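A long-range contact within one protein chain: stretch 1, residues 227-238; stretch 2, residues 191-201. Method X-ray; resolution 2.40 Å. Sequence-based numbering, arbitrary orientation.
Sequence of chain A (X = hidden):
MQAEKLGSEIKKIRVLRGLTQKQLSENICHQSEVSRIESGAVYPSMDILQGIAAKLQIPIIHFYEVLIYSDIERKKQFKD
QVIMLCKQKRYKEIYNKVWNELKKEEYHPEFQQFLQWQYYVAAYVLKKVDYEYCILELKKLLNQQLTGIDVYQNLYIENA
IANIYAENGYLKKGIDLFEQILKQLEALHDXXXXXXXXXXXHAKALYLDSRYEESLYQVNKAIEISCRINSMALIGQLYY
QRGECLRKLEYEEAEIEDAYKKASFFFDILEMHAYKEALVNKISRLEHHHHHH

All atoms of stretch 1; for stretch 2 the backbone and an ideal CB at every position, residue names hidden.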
# COMPACT_ATOMS: atom_id res chain seq x y z
N CYS A 227 -7.60 -11.46 2.41
CA CYS A 227 -8.93 -11.00 2.01
C CYS A 227 -9.32 -9.63 2.58
O CYS A 227 -9.89 -8.80 1.88
CB CYS A 227 -9.99 -12.05 2.33
SG CYS A 227 -9.72 -13.57 1.39
N ARG A 228 -8.97 -9.38 3.83
CA ARG A 228 -9.27 -8.12 4.47
C ARG A 228 -8.54 -6.94 3.83
O ARG A 228 -9.07 -5.84 3.77
CB ARG A 228 -8.96 -8.18 5.98
CG ARG A 228 -9.01 -6.82 6.65
CD ARG A 228 -9.05 -6.94 8.18
NE ARG A 228 -7.90 -7.67 8.71
CZ ARG A 228 -6.68 -7.17 8.78
NH1 ARG A 228 -6.44 -5.93 8.37
NH2 ARG A 228 -5.69 -7.90 9.28
N ILE A 229 -7.31 -7.17 3.37
CA ILE A 229 -6.57 -6.08 2.72
C ILE A 229 -6.67 -6.14 1.18
O ILE A 229 -6.04 -5.38 0.48
CB ILE A 229 -5.08 -6.03 3.18
CG1 ILE A 229 -4.27 -7.20 2.61
CG2 ILE A 229 -4.99 -6.02 4.70
CD1 ILE A 229 -2.81 -7.15 3.04
N ASN A 230 -7.49 -7.06 0.68
CA ASN A 230 -7.62 -7.27 -0.75
C ASN A 230 -6.31 -7.51 -1.50
O ASN A 230 -6.09 -6.96 -2.57
CB ASN A 230 -8.39 -6.10 -1.38
CG ASN A 230 -9.77 -5.94 -0.78
OD1 ASN A 230 -10.13 -4.86 -0.32
ND2 ASN A 230 -10.55 -7.01 -0.76
N SER A 231 -5.47 -8.37 -0.93
CA SER A 231 -4.20 -8.73 -1.55
C SER A 231 -4.24 -10.11 -2.18
O SER A 231 -4.75 -11.06 -1.58
CB SER A 231 -3.08 -8.69 -0.52
OG SER A 231 -1.82 -8.61 -1.15
N MET A 232 -3.70 -10.21 -3.39
CA MET A 232 -3.68 -11.44 -4.19
C MET A 232 -2.27 -11.99 -4.24
O MET A 232 -2.01 -13.01 -4.89
CB MET A 232 -4.05 -11.14 -5.65
CG MET A 232 -5.49 -11.04 -5.98
SD MET A 232 -5.79 -11.16 -7.74
CE MET A 232 -5.35 -9.51 -8.29
N ALA A 233 -1.33 -11.28 -3.62
CA ALA A 233 0.09 -11.59 -3.82
C ALA A 233 0.44 -13.07 -3.50
O ALA A 233 1.11 -13.75 -4.28
CB ALA A 233 0.96 -10.61 -3.00
N LEU A 234 -0.05 -13.57 -2.37
CA LEU A 234 0.26 -14.92 -1.94
C LEU A 234 -0.98 -15.80 -1.78
O LEU A 234 -0.88 -16.92 -1.29
CB LEU A 234 1.04 -14.88 -0.62
CG LEU A 234 2.46 -14.31 -0.74
CD1 LEU A 234 3.22 -14.58 0.50
CD2 LEU A 234 3.17 -14.95 -1.94
N ILE A 235 -2.14 -15.30 -2.20
CA ILE A 235 -3.40 -15.98 -1.90
C ILE A 235 -3.51 -17.33 -2.62
O ILE A 235 -4.06 -18.28 -2.07
CB ILE A 235 -4.66 -15.09 -2.17
CG1 ILE A 235 -5.90 -15.71 -1.53
CG2 ILE A 235 -4.89 -14.90 -3.66
CD1 ILE A 235 -6.27 -15.10 -0.23
N GLY A 236 -3.02 -17.42 -3.85
CA GLY A 236 -2.97 -18.70 -4.55
C GLY A 236 -2.13 -19.72 -3.79
O GLY A 236 -2.58 -20.83 -3.49
N GLN A 237 -0.90 -19.33 -3.44
CA GLN A 237 0.01 -20.19 -2.70
C GLN A 237 -0.61 -20.66 -1.40
O GLN A 237 -0.45 -21.81 -1.02
CB GLN A 237 1.35 -19.49 -2.42
CG GLN A 237 2.09 -19.08 -3.69
CD GLN A 237 1.64 -17.70 -4.22
OE1 GLN A 237 0.44 -17.44 -4.35
NE2 GLN A 237 2.60 -16.82 -4.49
N LEU A 238 -1.34 -19.76 -0.73
CA LEU A 238 -1.99 -20.04 0.55
C LEU A 238 -3.08 -21.10 0.43
O LEU A 238 -3.09 -22.05 1.20
CB LEU A 238 -2.55 -18.75 1.16
CG LEU A 238 -1.44 -17.86 1.74
CD1 LEU A 238 -1.92 -16.45 2.07
CD2 LEU A 238 -0.80 -18.53 2.97
N UNK A 191 2.57 -3.45 8.14
CA UNK A 191 3.02 -3.90 6.83
C UNK A 191 2.39 -5.27 6.64
O UNK A 191 3.05 -6.29 6.82
CB UNK A 191 4.55 -3.94 6.72
N UNK A 192 1.11 -5.28 6.32
CA UNK A 192 0.34 -6.52 6.38
C UNK A 192 0.63 -7.50 5.23
O UNK A 192 0.52 -8.72 5.42
CB UNK A 192 -1.15 -6.18 6.39
N UNK A 193 1.04 -6.99 4.07
CA UNK A 193 1.54 -7.87 3.02
C UNK A 193 2.74 -8.69 3.49
O UNK A 193 2.78 -9.90 3.27
CB UNK A 193 1.92 -7.05 1.79
N UNK A 194 3.70 -8.04 4.16
CA UNK A 194 4.85 -8.77 4.68
C UNK A 194 4.45 -9.84 5.72
O UNK A 194 4.92 -10.97 5.67
CB UNK A 194 5.84 -7.78 5.30
N UNK A 195 3.57 -9.46 6.64
CA UNK A 195 2.97 -10.36 7.62
C UNK A 195 2.43 -11.61 6.92
O UNK A 195 2.64 -12.73 7.39
CB UNK A 195 1.85 -9.65 8.39
N UNK A 196 1.73 -11.41 5.81
CA UNK A 196 1.14 -12.54 5.09
C UNK A 196 2.25 -13.42 4.54
O UNK A 196 2.15 -14.65 4.55
CB UNK A 196 0.23 -12.06 3.96
N UNK A 197 3.30 -12.79 4.04
CA UNK A 197 4.38 -13.53 3.44
C UNK A 197 5.12 -14.37 4.51
O UNK A 197 5.41 -15.55 4.29
CB UNK A 197 5.34 -12.57 2.74
N UNK A 198 5.44 -13.75 5.65
CA UNK A 198 6.10 -14.46 6.75
C UNK A 198 5.25 -15.62 7.25
O UNK A 198 5.77 -16.71 7.48
CB UNK A 198 6.40 -13.50 7.90
N UNK A 199 3.94 -15.40 7.42
CA UNK A 199 3.08 -16.51 7.86
C UNK A 199 3.07 -17.66 6.87
O UNK A 199 2.99 -18.83 7.25
CB UNK A 199 1.65 -16.02 8.08
N UNK A 200 3.19 -17.33 5.59
CA UNK A 200 3.19 -18.36 4.56
C UNK A 200 4.44 -19.23 4.64
O UNK A 200 4.36 -20.45 4.52
CB UNK A 200 3.08 -17.72 3.17
N UNK A 201 5.59 -18.58 4.82
CA UNK A 201 6.87 -19.27 4.85
C UNK A 201 6.91 -20.10 6.11
O UNK A 201 7.27 -21.27 6.09
CB UNK A 201 8.05 -18.29 4.79

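Position 191 precedes a helix, with extended phi/psi of -135/77 and an ideal CB that meets nothing of stretch 1. The N-cap favours a short acceptor such as Asn, Asp, Ser or Thr. It is N191, whose OD1 accepts a weak capping hydrogen bond from the backbone N of position 194 at 3.4 Å.

At position 192, in the first turn, CA-to-CB points toward stretch 1, and the ideal CB lies 3.9 Å from I229 CD1. Beyond it the guanidinium of R228 reaches in this direction. An aliphatic residue could pack on I229, but an acidic one long enough to reach the arginine would use both features. The residue is E192. Its carboxylate meets the edge of the guanidinium in a two-pronged salt bridge, with R228 NH1 donating to E192 OE2 at 3.0 Å and R228 NH2 to E192 OE1 at 3.2 Å, both nearly linear.

Position 193 points sideways, its ideal CB 4.9 Å from I229 CD1 and 5.0 Å from S231 OG. A flexible chain with a polar end, such as Glu, Gln or Lys, could pass the isoleucine and reach the hydroxyl. It is E193: its CG lies 4.2 Å from I229 CD1, and its OE2 is 3.3 Å from S231 OG, a weak hydrogen bond at best.

Positions 194 and 195 have no stretch 1 atoms near their ideal CB atoms, so the visible geometry constrains them little. They are F194, which points away, and D195.

Position 196 points toward the aliphatic side chains of L234 and L238, each with a CD1 5.2 Å from the ideal CB. A branched aliphatic such as Val, Ile or Leu would fill the gap; Ala would fit but fall short of both leucines. V196 places CG1 3.8 Å from L238 CD1 and 4.1 Å from L234 CB, bridging the two leucines.

At position 197 L234 CD1 closes on the backbone, 3.7 Å from the ideal CB, while CA-to-CB points sideways. Ala, or a longer chain that leads off, would fit. K197 does the latter: L234 CD1 packs 3.3 Å from K197 CA, and the side chain, bent at chi3 (m), leads its amine away from stretch 1.

Position 198 points away, so stretch 1 does not limit the choice; it is V198. Position 199 also misses stretch 1, and R199 turns back along its own helix, NE bridging to D195 OD2 at 3.0 Å.

Position 200 points toward L238 CD2 and L234 CD1, 4.0 and 4.1 Å from the ideal CB, with Q237 farther along. Leu, Met or an aromatic would suit. Y200 receives L238 CD2 at its ring edge, 3.4 Å from Y200 CD1, while its OH lies 3.3 Å from Q237 CB.

Position 201 points sideways, without contact; it is N201.

Stretch 2, residues 191-201: NEEFDVKVRYN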
# COMPACT_ATOMS: atom_id res chain seq x y z
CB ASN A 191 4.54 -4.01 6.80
CG ASN A 191 5.07 -4.32 5.41
OD1 ASN A 191 4.33 -4.69 4.49
ND2 ASN A 191 6.38 -4.19 5.25
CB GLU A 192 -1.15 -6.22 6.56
CG GLU A 192 -1.42 -5.29 7.74
CD GLU A 192 -2.76 -5.51 8.40
OE1 GLU A 192 -2.87 -6.43 9.25
OE2 GLU A 192 -3.70 -4.74 8.09
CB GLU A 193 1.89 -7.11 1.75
CG GLU A 193 0.72 -7.00 0.78
CD GLU A 193 0.97 -5.95 -0.30
OE1 GLU A 193 1.84 -5.07 -0.10
OE2 GLU A 193 0.29 -6.02 -1.35
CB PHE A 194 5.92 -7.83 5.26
CG PHE A 194 7.18 -8.54 5.66
CD1 PHE A 194 7.85 -9.36 4.76
CD2 PHE A 194 7.69 -8.41 6.94
CE1 PHE A 194 9.01 -10.02 5.13
CE2 PHE A 194 8.85 -9.07 7.33
CZ PHE A 194 9.51 -9.87 6.43
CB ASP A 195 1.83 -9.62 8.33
CG ASP A 195 1.47 -10.21 9.70
OD1 ASP A 195 1.83 -9.58 10.72
OD2 ASP A 195 0.82 -11.28 9.76
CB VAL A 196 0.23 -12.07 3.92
CG1 VAL A 196 -0.08 -13.22 3.00
CG2 VAL A 196 -1.04 -11.46 4.45
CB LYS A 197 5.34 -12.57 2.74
CG LYS A 197 6.60 -13.27 2.28
CD LYS A 197 7.67 -12.29 1.83
CE LYS A 197 7.33 -11.69 0.48
NZ LYS A 197 8.43 -10.81 -0.00
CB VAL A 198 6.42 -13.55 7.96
CG1 VAL A 198 7.12 -14.36 9.06
CG2 VAL A 198 7.29 -12.38 7.54
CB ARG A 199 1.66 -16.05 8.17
CG ARG A 199 1.57 -15.14 9.37
CD ARG A 199 0.13 -14.89 9.80
NE ARG A 199 0.13 -13.94 10.91
CZ ARG A 199 0.26 -14.27 12.19
NH1 ARG A 199 0.40 -15.55 12.55
NH2 ARG A 199 0.27 -13.32 13.11
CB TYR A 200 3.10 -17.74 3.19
CG TYR A 200 3.25 -18.72 2.06
CD1 TYR A 200 2.23 -19.61 1.73
CD2 TYR A 200 4.41 -18.75 1.30
CE1 TYR A 200 2.36 -20.49 0.69
CE2 TYR A 200 4.56 -19.63 0.24
CZ TYR A 200 3.53 -20.50 -0.06
OH TYR A 200 3.67 -21.36 -1.12
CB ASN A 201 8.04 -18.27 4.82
CG ASN A 201 8.22 -17.59 3.46
OD1 ASN A 201 7.93 -18.17 2.40
ND2 ASN A 201 8.72 -16.35 3.48
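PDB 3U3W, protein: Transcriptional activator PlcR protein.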